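Local coordinates for mitochondrial enolase superfamily member 1 (Homo sapiens, PDB 4A35), which catalyses the magnesium-dependent dehydration of L-fuconate to 2-keto-3-deoxy-L-fuconate, a step in the breakdown of L-fucose, at residues Phe89-Arg94 and Val148-Arg154; Thr218-Val224 and Lys246-Ala252; Pro273-Glu277 and Gln324-Ile328. The contacts are given in a common frame with arbitrary orientation. Where two conformers were deposited one is given. Residues are numbered along the deposited sequence.

Contact 1: residues Phe89-Arg94 and Val148-Arg154; sequences FRGFYR and VSCIDFR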
loop_
_atom_site.group_PDB
_atom_site.type_symbol
_atom_site.label_atom_id
_atom_site.label_comp_id
_atom_site.label_asym_id
_atom_site.label_seq_id
_atom_site.Cartn_x
_atom_site.Cartn_y
_atom_site.Cartn_z
ATOM N N PHE A 89 -6.683 17.650 15.339
ATOM C CA PHE A 89 -6.231 16.284 15.141
ATOM C C PHE A 89 -6.211 15.963 13.651
ATOM O O PHE A 89 -5.281 15.293 13.193
ATOM C CB PHE A 89 -7.055 15.304 15.967
ATOM C CG PHE A 89 -6.247 14.228 16.677
ATOM C CD1 PHE A 89 -5.065 13.729 16.112
ATOM C CD2 PHE A 89 -6.666 13.716 17.902
ATOM C CE1 PHE A 89 -4.321 12.719 16.759
ATOM C CE2 PHE A 89 -5.945 12.684 18.537
ATOM C CZ PHE A 89 -4.777 12.189 17.951
ATOM N N ARG A 90 -7.135 16.547 12.876
ATOM C CA ARG A 90 -7.141 16.424 11.406
ATOM C C ARG A 90 -5.806 16.923 10.802
ATOM O O ARG A 90 -5.214 16.234 9.973
ATOM C CB ARG A 90 -8.305 17.238 10.807
ATOM C CG ARG A 90 -8.261 17.290 9.284
ATOM C CD ARG A 90 -9.333 18.179 8.769
ATOM N NE ARG A 90 -10.638 17.691 9.210
ATOM C CZ ARG A 90 -11.740 18.425 9.268
ATOM N NH1 ARG A 90 -11.727 19.695 8.857
ATOM N NH2 ARG A 90 -12.870 17.894 9.702
ATOM N N GLY A 91 -5.356 18.109 11.229
ATOM C CA GLY A 91 -4.094 18.710 10.792
ATOM C C GLY A 91 -2.901 17.826 11.088
ATOM O O GLY A 91 -2.052 17.595 10.214
ATOM N N PHE A 92 -2.847 17.287 12.330
ATOM C CA PHE A 92 -1.739 16.384 12.739
ATOM C C PHE A 92 -1.767 15.080 11.915
ATOM O O PHE A 92 -0.717 14.609 11.421
ATOM C CB PHE A 92 -1.837 16.087 14.236
ATOM C CG PHE A 92 -0.702 15.239 14.746
ATOM C CD1 PHE A 92 0.594 15.752 14.817
ATOM C CD2 PHE A 92 -0.920 13.923 15.130
ATOM C CE1 PHE A 92 1.631 14.991 15.338
ATOM C CE2 PHE A 92 0.134 13.148 15.647
ATOM C CZ PHE A 92 1.404 13.687 15.728
ATOM N N TYR A 93 -2.994 14.526 11.726
ATOM C CA TYR A 93 -3.200 13.356 10.886
ATOM C C TYR A 93 -2.647 13.602 9.459
ATOM O O TYR A 93 -1.867 12.788 8.935
ATOM C CB TYR A 93 -4.702 13.006 10.835
ATOM C CG TYR A 93 -4.960 11.714 10.097
ATOM C CD1 TYR A 93 -5.130 11.699 8.706
ATOM C CD2 TYR A 93 -4.931 10.488 10.769
ATOM C CE1 TYR A 93 -5.345 10.502 8.021
ATOM C CE2 TYR A 93 -5.088 9.285 10.092
ATOM C CZ TYR A 93 -5.286 9.295 8.714
ATOM O OH TYR A 93 -5.419 8.099 8.047
ATOM N N ARG A 94 -2.994 14.769 8.850
ATOM C CA ARG A 94 -2.517 15.125 7.508
ATOM C C ARG A 94 -0.958 15.252 7.482
ATOM O O ARG A 94 -0.335 14.875 6.499
ATOM C CB ARG A 94 -3.190 16.434 7.030
ATOM C CG ARG A 94 -2.795 16.907 5.635
ATOM C CD ARG A 94 -3.344 16.020 4.513
ATOM N NE ARG A 94 -4.806 16.043 4.453
ATOM C CZ ARG A 94 -5.506 17.001 3.853
ATOM N NH1 ARG A 94 -4.883 18.005 3.241
ATOM N NH2 ARG A 94 -6.828 16.963 3.853
ATOM N N VAL A 148 -15.596 15.234 14.640
ATOM C CA VAL A 148 -15.352 15.405 13.194
ATOM C C VAL A 148 -14.054 16.232 12.959
ATOM O O VAL A 148 -13.346 15.971 11.970
ATOM C CB VAL A 148 -16.552 15.950 12.375
ATOM C CG1 VAL A 148 -17.746 15.005 12.461
ATOM C CG2 VAL A 148 -16.930 17.359 12.801
ATOM N N SER A 149 -13.660 17.127 13.913
ATOM C CA SER A 149 -12.400 17.882 13.818
ATOM C C SER A 149 -11.169 16.952 13.913
ATOM O O SER A 149 -10.060 17.411 13.586
ATOM C CB SER A 149 -12.292 18.979 14.882
ATOM O OG SER A 149 -11.792 18.513 16.131
ATOM N N CYS A 150 -11.340 15.668 14.395
ATOM C CA CYS A 150 -10.205 14.724 14.490
ATOM C C CYS A 150 -10.013 13.962 13.194
ATOM O O CYS A 150 -9.031 13.218 13.070
ATOM C CB CYS A 150 -10.388 13.732 15.631
ATOM S SG CYS A 150 -10.576 14.473 17.255
ATOM N N ILE A 151 -10.994 14.066 12.262
ATOM C CA ILE A 151 -11.003 13.239 11.066
ATOM C C ILE A 151 -10.620 13.964 9.784
ATOM O O ILE A 151 -11.149 15.033 9.478
ATOM C CB ILE A 151 -12.430 12.599 10.899
ATOM C CG1 ILE A 151 -12.823 11.698 12.112
ATOM C CG2 ILE A 151 -12.522 11.842 9.569
ATOM C CD1 ILE A 151 -14.355 11.498 12.173
ATOM N N ASP A 152 -9.727 13.326 9.002
ATOM C CA ASP A 152 -9.390 13.787 7.665
ATOM C C ASP A 152 -10.396 13.200 6.658
ATOM O O ASP A 152 -10.412 11.998 6.467
ATOM C CB ASP A 152 -7.921 13.396 7.300
ATOM C CG ASP A 152 -7.354 14.149 6.094
ATOM O OD1 ASP A 152 -8.156 14.789 5.333
ATOM O OD2 ASP A 152 -6.136 14.131 5.923
ATOM N N PHE A 153 -11.182 14.071 5.959
ATOM C CA PHE A 153 -12.198 13.682 4.986
ATOM C C PHE A 153 -11.660 13.689 3.557
ATOM O O PHE A 153 -12.426 13.403 2.636
ATOM C CB PHE A 153 -13.443 14.578 5.070
ATOM C CG PHE A 153 -14.237 14.340 6.336
ATOM C CD1 PHE A 153 -13.873 14.964 7.539
ATOM C CD2 PHE A 153 -15.347 13.504 6.332
ATOM C CE1 PHE A 153 -14.618 14.762 8.698
ATOM C CE2 PHE A 153 -16.119 13.327 7.492
ATOM C CZ PHE A 153 -15.740 13.932 8.667
ATOM N N ARG A 154 -10.357 13.972 3.360
ATOM C CA ARG A 154 -9.847 13.949 1.984
ATOM C C ARG A 154 -10.173 12.607 1.292
ATOM O O ARG A 154 -10.021 11.544 1.891
ATOM C CB ARG A 154 -8.331 14.278 1.899
ATOM C CG ARG A 154 -7.853 14.338 0.444
ATOM C CD ARG A 154 -6.487 15.102 0.266
ATOM N NE ARG A 154 -5.390 14.356 0.895
ATOM C CZ ARG A 154 -4.107 14.732 0.879
ATOM N NH1 ARG A 154 -3.752 15.901 0.337
ATOM N NH2 ARG A 154 -3.178 13.978 1.476
HETATM O O HOH W 1 -9.001 18.202 16.735
#
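The side chain of Arg90 lies along the loop 148-154 and binds its backbone. Arg90 NE donates to Ile151 O at 2.7 Å. Arg90 NH2 adds a weak hydrogen bond to Val148 O at 3.0 Å. Val148 to Ile151 form a type I beta turn (Ile151 N to Val148 O 3.0 Å), which brings both carbonyls near the guanidinium. Arg90 N also donates to Ser149 O at 3.1 Å. One water bridges Phe89 N and Ser149 OG, which is also hydrogen-bonded to Met146.

One helical turn on, Arg94 forms a two-pronged salt bridge with Asp152. Arg94 NE meets Asp152 OD2 at 2.8 Å, and Arg94 NH2 meets Asp152 OD1 at 2.9 Å. Asp152 OD1 also accepts from Arg154 N at 3.1 Å, which makes an Asx turn. The guanidinium of Arg154 stacks flat on that of Arg94, centres 4.0 Å apart and planes at 8°. Asp152, at the edge of the Arg94 group, is the counter-charge for these like charges (Arg94 NH1 to Arg154 NH1 3.8 Å). Ser98 takes a hydrogen bond from Arg154 NH2.

Between Arg90 and Arg94 in sequence, Tyr93 CD1 packs on Asp152 CB at 3.6 Å, and its hydroxyl is hydrogen-bonded to Glu108. This packing, away from the active site, ties helix 89-97 to the loop between helices 144-148 and 162-171. Phe89 and Tyr93 pack on helices 110-131 and 335-348, and Phe153 on helix 162-171.

Contact 2: residues Thr218-Val224 and Lys246-Ala252; sequences TRFKVKV and KTLMMDA. With MG (magnesium ion), chain B.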
loop_
_atom_site.group_PDB
_atom_site.type_symbol
_atom_site.label_atom_id
_atom_site.label_comp_id
_atom_site.label_asym_id
_atom_site.label_seq_id
_atom_site.Cartn_x
_atom_site.Cartn_y
_atom_site.Cartn_z
ATOM N N THR A 218 -20.566 -19.536 20.993
ATOM C CA THR A 218 -21.636 -20.010 20.109
ATOM C C THR A 218 -21.418 -19.529 18.664
ATOM O O THR A 218 -22.224 -19.845 17.804
ATOM C CB THR A 218 -23.027 -19.545 20.629
ATOM O OG1 THR A 218 -23.088 -18.114 20.579
ATOM C CG2 THR A 218 -23.378 -20.096 22.027
ATOM N N ARG A 219 -20.328 -18.729 18.393
ATOM C CA ARG A 219 -19.991 -18.174 17.081
ATOM C C ARG A 219 -18.516 -18.505 16.794
ATOM O O ARG A 219 -17.654 -18.254 17.639
ATOM C CB ARG A 219 -20.245 -16.667 17.066
ATOM C CG ARG A 219 -21.633 -16.290 17.585
ATOM C CD ARG A 219 -21.782 -14.776 17.650
ATOM N NE ARG A 219 -23.016 -14.473 18.382
ATOM C CZ ARG A 219 -23.068 -14.114 19.660
ATOM N NH1 ARG A 219 -21.948 -13.906 20.347
ATOM N NH2 ARG A 219 -24.244 -13.925 20.255
ATOM N N PHE A 220 -18.258 -19.161 15.671
ATOM C CA PHE A 220 -16.969 -19.748 15.345
ATOM C C PHE A 220 -16.457 -19.434 13.959
ATOM O O PHE A 220 -17.182 -19.557 12.975
ATOM C CB PHE A 220 -17.109 -21.307 15.456
ATOM C CG PHE A 220 -17.321 -21.823 16.858
ATOM C CD1 PHE A 220 -18.593 -21.817 17.442
ATOM C CD2 PHE A 220 -16.267 -22.373 17.575
ATOM C CE1 PHE A 220 -18.790 -22.309 18.736
ATOM C CE2 PHE A 220 -16.459 -22.830 18.886
ATOM C CZ PHE A 220 -17.729 -22.832 19.443
ATOM N N LYS A 221 -15.149 -19.097 13.882
ATOM C CA LYS A 221 -14.527 -18.896 12.590
ATOM C C LYS A 221 -13.648 -20.087 12.289
ATOM O O LYS A 221 -13.115 -20.728 13.202
ATOM C CB LYS A 221 -13.722 -17.571 12.502
ATOM C CG LYS A 221 -13.334 -17.233 11.054
ATOM C CD LYS A 221 -13.323 -15.728 10.754
ATOM C CE LYS A 221 -11.979 -15.221 11.155
ATOM N NZ LYS A 221 -11.915 -13.737 11.052
ATOM N N VAL A 222 -13.488 -20.379 10.995
ATOM C CA VAL A 222 -12.604 -21.446 10.513
ATOM C C VAL A 222 -11.812 -20.932 9.305
ATOM O O VAL A 222 -12.376 -20.310 8.401
ATOM C CB VAL A 222 -13.410 -22.756 10.182
ATOM C CG1 VAL A 222 -14.482 -22.491 9.111
ATOM C CG2 VAL A 222 -12.488 -23.881 9.726
ATOM N N LYS A 223 -10.505 -21.208 9.286
ATOM C CA LYS A 223 -9.656 -20.860 8.151
ATOM C C LYS A 223 -9.807 -21.904 7.074
ATOM O O LYS A 223 -9.805 -23.118 7.359
ATOM C CB LYS A 223 -8.168 -20.774 8.562
ATOM C CG LYS A 223 -7.850 -19.741 9.627
ATOM C CD LYS A 223 -8.193 -18.311 9.152
ATOM C CE LYS A 223 -8.221 -17.406 10.359
ATOM N NZ LYS A 223 -7.914 -15.995 10.005
ATOM N N VAL A 224 -9.839 -21.428 5.833
ATOM C CA VAL A 224 -9.970 -22.250 4.617
ATOM C C VAL A 224 -9.042 -21.717 3.524
ATOM O O VAL A 224 -8.425 -20.645 3.699
ATOM C CB VAL A 224 -11.464 -22.278 4.117
ATOM C CG1 VAL A 224 -12.423 -22.855 5.193
ATOM C CG2 VAL A 224 -11.925 -20.891 3.629
ATOM N N LYS A 246 -25.809 -22.778 15.466
ATOM C CA LYS A 246 -24.650 -21.922 15.829
ATOM C C LYS A 246 -23.977 -21.303 14.565
ATOM O O LYS A 246 -24.059 -21.849 13.459
ATOM C CB LYS A 246 -23.656 -22.692 16.732
ATOM C CG LYS A 246 -24.262 -22.962 18.112
ATOM C CD LYS A 246 -23.295 -23.471 19.178
ATOM C CE LYS A 246 -24.059 -23.856 20.429
ATOM N NZ LYS A 246 -24.887 -25.096 20.225
ATOM N N THR A 247 -23.361 -20.100 14.730
ATOM C CA THR A 247 -22.769 -19.345 13.663
ATOM C C THR A 247 -21.382 -19.853 13.312
ATOM O O THR A 247 -20.510 -19.984 14.170
ATOM C CB THR A 247 -22.691 -17.831 14.008
ATOM O OG1 THR A 247 -23.998 -17.378 14.377
ATOM C CG2 THR A 247 -22.161 -16.982 12.840
ATOM N N LEU A 248 -21.217 -20.134 12.038
ATOM C CA LEU A 248 -19.930 -20.515 11.458
ATOM C C LEU A 248 -19.505 -19.478 10.403
ATOM O O LEU A 248 -20.284 -19.181 9.500
ATOM C CB LEU A 248 -20.017 -21.924 10.827
ATOM C CG LEU A 248 -18.717 -22.435 10.158
ATOM C CD1 LEU A 248 -17.578 -22.605 11.212
ATOM C CD2 LEU A 248 -18.999 -23.767 9.372
ATOM N N MET A 249 -18.262 -18.952 10.499
ATOM C CA MET A 249 -17.694 -18.036 9.513
ATOM C C MET A 249 -16.447 -18.674 8.906
ATOM O O MET A 249 -15.691 -19.323 9.624
ATOM C CB MET A 249 -17.335 -16.659 10.118
ATOM C CG MET A 249 -18.492 -16.008 10.776
ATOM S SD MET A 249 -18.410 -16.247 12.593
ATOM C CE MET A 249 -18.929 -14.644 13.028
ATOM N N MET A 250 -16.225 -18.465 7.627
ATOM C CA MET A 250 -15.015 -18.965 6.930
ATOM C C MET A 250 -14.094 -17.804 6.553
ATOM O O MET A 250 -14.582 -16.700 6.229
ATOM C CB MET A 250 -15.400 -19.789 5.697
ATOM C CG MET A 250 -16.148 -21.084 6.086
ATOM S SD MET A 250 -16.783 -21.814 4.570
ATOM C CE MET A 250 -17.706 -23.261 5.211
ATOM N N ASP A 251 -12.779 -18.077 6.485
ATOM C CA ASP A 251 -11.791 -17.034 6.202
ATOM C C ASP A 251 -10.718 -17.617 5.288
ATOM O O ASP A 251 -10.033 -18.567 5.671
ATOM C CB ASP A 251 -11.193 -16.523 7.539
ATOM C CG ASP A 251 -10.230 -15.341 7.369
ATOM O OD1 ASP A 251 -9.882 -15.014 6.211
ATOM O OD2 ASP A 251 -9.779 -14.781 8.397
ATOM N N ALA A 252 -10.656 -17.131 4.045
ATOM C CA ALA A 252 -9.717 -17.634 3.035
ATOM C C ALA A 252 -8.411 -16.846 3.018
ATOM O O ALA A 252 -7.539 -17.226 2.227
ATOM C CB ALA A 252 -10.354 -17.598 1.650
HETATM MG MG MG B . -9.246 -12.688 8.611
HETATM O O HOH W 2 -24.523 -18.692 17.115
HETATM O O HOH W 3 -24.611 -14.687 15.738
HETATM O O HOH W 4 -9.111 -12.850 10.563
HETATM O O HOH W 5 -8.780 -12.753 6.722
HETATM O O HOH W 6 -6.969 -13.287 9.147
#
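This contact joins the two strands of a beta-alpha-beta unit in the modified TIM barrel of the enolase superfamily, and it carries part of the active site. Strands 219-223 and 247-251 run parallel as barrel neighbours, joined through helix 228-242.

Their backbones interlock in the parallel pattern. Phe220 N donates to Thr247 O, and Met249 N to Phe220 O, both at 2.8 Å. Val222 N donates to Met249 O at 2.8 Å, and Asp251 N to Val222 O at 3.0 Å. Val224 N to Asp251 O, at 2.9 Å, carries the ladder one residue past the end of strand 219-223. At the other end Thr247 N donates directly to Thr218 O at 3.3 Å, and a water also bridges these two atoms.

Val222 and Leu248 pack toward helix 228-242, with Val222 CG1 3.7 Å from Leu248 CD1. Val222 CG1 also lies 3.7 Å from Met250 CG. The other face, with Lys221, Lys223, Met249 and Asp251, looks into the barrel.

Lys221 and Lys223 form a Lys-X-Lys pair. By similarity, Lys223 is the proton donor/acceptor and Lys221 binds substrate. Lys221 NZ forms salt bridges with Glu277 and Glu387 and a hydrogen bond with Tyr191. Asp251 is a magnesium ligand, and Glu277 and Glu306 complete the protein ligands of the ion. Lys223 thus sits beside metal-bound Asp251, next to the magnesium that stabilises the enediolate. Asp251 OD2 binds MG at 2.2 Å and accepts a salt-bridging hydrogen bond from Lys223 NZ at 2.7 Å.

Contact 3: residues Pro273-Glu277 and Gln324-Ile328; sequences PLWIE and QFLQI. With MG (magnesium ion), chain B.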
loop_
_atom_site.group_PDB
_atom_site.type_symbol
_atom_site.label_atom_id
_atom_site.label_comp_id
_atom_site.label_asym_id
_atom_site.label_seq_id
_atom_site.Cartn_x
_atom_site.Cartn_y
_atom_site.Cartn_z
ATOM N N PRO A 273 -22.015 -21.401 5.885
ATOM C CA PRO A 273 -21.245 -20.296 6.510
ATOM C C PRO A 273 -22.007 -18.950 6.481
ATOM O O PRO A 273 -22.683 -18.653 5.492
ATOM C CB PRO A 273 -19.984 -20.218 5.633
ATOM C CG PRO A 273 -20.393 -20.732 4.307
ATOM C CD PRO A 273 -21.421 -21.828 4.593
ATOM N N LEU A 274 -21.954 -18.165 7.569
ATOM C CA LEU A 274 -22.571 -16.813 7.537
ATOM C C LEU A 274 -21.858 -15.903 6.503
ATOM O O LEU A 274 -22.478 -15.141 5.720
ATOM C CB LEU A 274 -22.519 -16.175 8.940
ATOM C CG LEU A 274 -22.941 -14.681 8.993
ATOM C CD1 LEU A 274 -24.454 -14.523 8.655
ATOM C CD2 LEU A 274 -22.645 -14.084 10.355
ATOM N N TRP A 275 -20.525 -15.979 6.498
ATOM C CA TRP A 275 -19.745 -15.212 5.578
ATOM C C TRP A 275 -18.487 -15.949 5.151
ATOM O O TRP A 275 -18.018 -16.905 5.835
ATOM C CB TRP A 275 -19.356 -13.823 6.154
ATOM C CG TRP A 275 -18.313 -13.759 7.246
ATOM C CD1 TRP A 275 -16.991 -14.108 7.155
ATOM C CD2 TRP A 275 -18.454 -13.045 8.486
ATOM N NE1 TRP A 275 -16.327 -13.767 8.328
ATOM C CE2 TRP A 275 -17.193 -13.096 9.150
ATOM C CE3 TRP A 275 -19.540 -12.381 9.115
ATOM C CZ2 TRP A 275 -16.977 -12.483 10.397
ATOM C CZ3 TRP A 275 -19.330 -11.798 10.359
ATOM C CH2 TRP A 275 -18.054 -11.824 10.975
ATOM N N ILE A 276 -17.964 -15.505 4.013
ATOM C CA ILE A 276 -16.624 -15.867 3.521
ATOM C C ILE A 276 -15.791 -14.588 3.615
ATOM O O ILE A 276 -16.140 -13.548 3.005
ATOM C CB ILE A 276 -16.538 -16.551 2.106
ATOM C CG1 ILE A 276 -15.010 -16.750 1.771
ATOM C CG2 ILE A 276 -17.186 -15.686 0.985
ATOM C CD1 ILE A 276 -14.236 -17.855 2.697
ATOM N N GLU A 277 -14.727 -14.665 4.411
ATOM C CA GLU A 277 -13.874 -13.519 4.667
ATOM C C GLU A 277 -12.629 -13.554 3.736
ATOM O O GLU A 277 -12.012 -14.614 3.545
ATOM C CB GLU A 277 -13.488 -13.534 6.150
ATOM C CG GLU A 277 -12.506 -12.440 6.576
ATOM C CD GLU A 277 -12.307 -12.478 8.089
ATOM O OE1 GLU A 277 -13.250 -12.933 8.778
ATOM O OE2 GLU A 277 -11.286 -11.945 8.593
ATOM N N GLN A 324 -20.858 -7.629 2.568
ATOM C CA GLN A 324 -22.022 -7.656 3.475
ATOM C C GLN A 324 -21.580 -7.329 4.915
ATOM O O GLN A 324 -22.424 -6.969 5.738
ATOM C CB GLN A 324 -22.731 -9.027 3.433
ATOM C CG GLN A 324 -23.589 -9.237 2.169
ATOM C CD GLN A 324 -22.819 -9.083 0.864
ATOM O OE1 GLN A 324 -21.873 -9.827 0.564
ATOM N NE2 GLN A 324 -23.165 -8.061 0.078
ATOM N N PHE A 325 -20.279 -7.522 5.233
ATOM C CA PHE A 325 -19.727 -7.274 6.584
ATOM C C PHE A 325 -18.392 -6.597 6.418
ATOM O O PHE A 325 -17.530 -7.078 5.652
ATOM C CB PHE A 325 -19.531 -8.587 7.358
ATOM C CG PHE A 325 -20.769 -9.465 7.387
ATOM C CD1 PHE A 325 -20.999 -10.409 6.377
ATOM C CD2 PHE A 325 -21.653 -9.409 8.465
ATOM C CE1 PHE A 325 -22.100 -11.285 6.446
ATOM C CE2 PHE A 325 -22.762 -10.271 8.524
ATOM C CZ PHE A 325 -22.982 -11.197 7.511
ATOM N N LEU A 326 -18.260 -5.444 7.060
ATOM C CA LEU A 326 -17.040 -4.628 6.889
ATOM C C LEU A 326 -16.164 -4.813 8.087
ATOM O O LEU A 326 -16.564 -4.517 9.204
ATOM C CB LEU A 326 -17.472 -3.155 6.666
ATOM C CG LEU A 326 -16.330 -2.182 6.278
ATOM C CD1 LEU A 326 -16.893 -0.985 5.505
ATOM C CD2 LEU A 326 -15.593 -1.671 7.555
ATOM N N GLN A 327 -14.905 -5.226 7.849
ATOM C CA GLN A 327 -14.032 -5.536 8.982
ATOM C C GLN A 327 -12.953 -4.483 9.176
ATOM O O GLN A 327 -11.898 -4.567 8.571
ATOM C CB GLN A 327 -13.428 -6.939 8.773
ATOM C CG GLN A 327 -14.620 -7.935 8.604
ATOM C CD GLN A 327 -14.227 -9.286 8.217
ATOM O OE1 GLN A 327 -13.570 -9.481 7.187
ATOM N NE2 GLN A 327 -14.657 -10.251 9.023
ATOM N N ILE A 328 -13.201 -3.557 10.109
ATOM C CA ILE A 328 -12.186 -2.579 10.464
ATOM C C ILE A 328 -11.027 -3.257 11.210
ATOM O O ILE A 328 -11.180 -4.332 11.786
ATOM C CB ILE A 328 -12.773 -1.419 11.331
ATOM C CG1 ILE A 328 -13.309 -1.908 12.708
ATOM C CG2 ILE A 328 -13.732 -0.485 10.487
ATOM C CD1 ILE A 328 -13.682 -0.724 13.793
HETATM MG MG MG B . -9.246 -12.688 8.611
HETATM O O HOH W 6 -6.969 -13.287 9.147
HETATM O O HOH W 5 -8.780 -12.753 6.722
HETATM O O HOH W 4 -9.111 -12.850 10.563
#
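From Phe325 to Gln327, the segment 324-328 sends two side chains into the interior of the enolase-superfamily TIM barrel, where they meet strand 275-277. The two strands do not pair directly. Strand 301-304 lies between them in the parallel sheet, and the nearest CA atoms, those of Trp275 and Phe325, are 8.0 Å apart. The contact is therefore made by side chains.

Phe325 comes first. Its ring receives Trp275 over one face, with Trp275 CE3 3.6 Å from Phe325 CG. The six-membered ring of Trp275 and the Phe325 ring have centroids 4.8 Å apart and planes at 49°, an oblique aromatic pair. Leu274 CG adds an apolar contact to Phe325 CZ at 3.8 Å. Ala303 of the intervening strand touches both Phe325 and Trp275.

Leu326, next in line, is out of reach and, like Ile328, packs on helix 335-348. Gln327 turns back inward. Its amide passes close to the indole, with Gln327 NE2 3.5 Å from Trp275 CZ2, and reaches Glu277.

Glu277 is a magnesium ligand, together with Asp251 and Glu306, and by similarity it also binds substrate. One carboxylate oxygen, Glu277 OE2, holds MG at 2.2 Å. The other, OE1, accepts from several donors and pairs with Lys221 in a salt bridge. Glu277 OE1 accepts from Gln327 NE2 at 3.0 Å and from Trp275 NE1 at 3.2 Å.

The three contacts follow one another along the chain. Contact 1 closes before contact 2 opens, and contact 2 before contact 3. Contacts 2 and 3 belong to one parallel barrel sheet, with centres about 10 Å apart. Strands 247-251 and 275-277 are neighbours in it, and Met250 O lies 2.7 Å from Glu277 N, a probable hydrogen bond. Both contacts supply ligands to the same magnesium ion and share its three waters. Contact 1 is remote: its centre is about 36 Å from that of contact 2 and 28 Å from that of contact 3. It packs a helix against a loop, whereas the other two bring metal ligands and, by similarity, catalytic residues into the barrel interior.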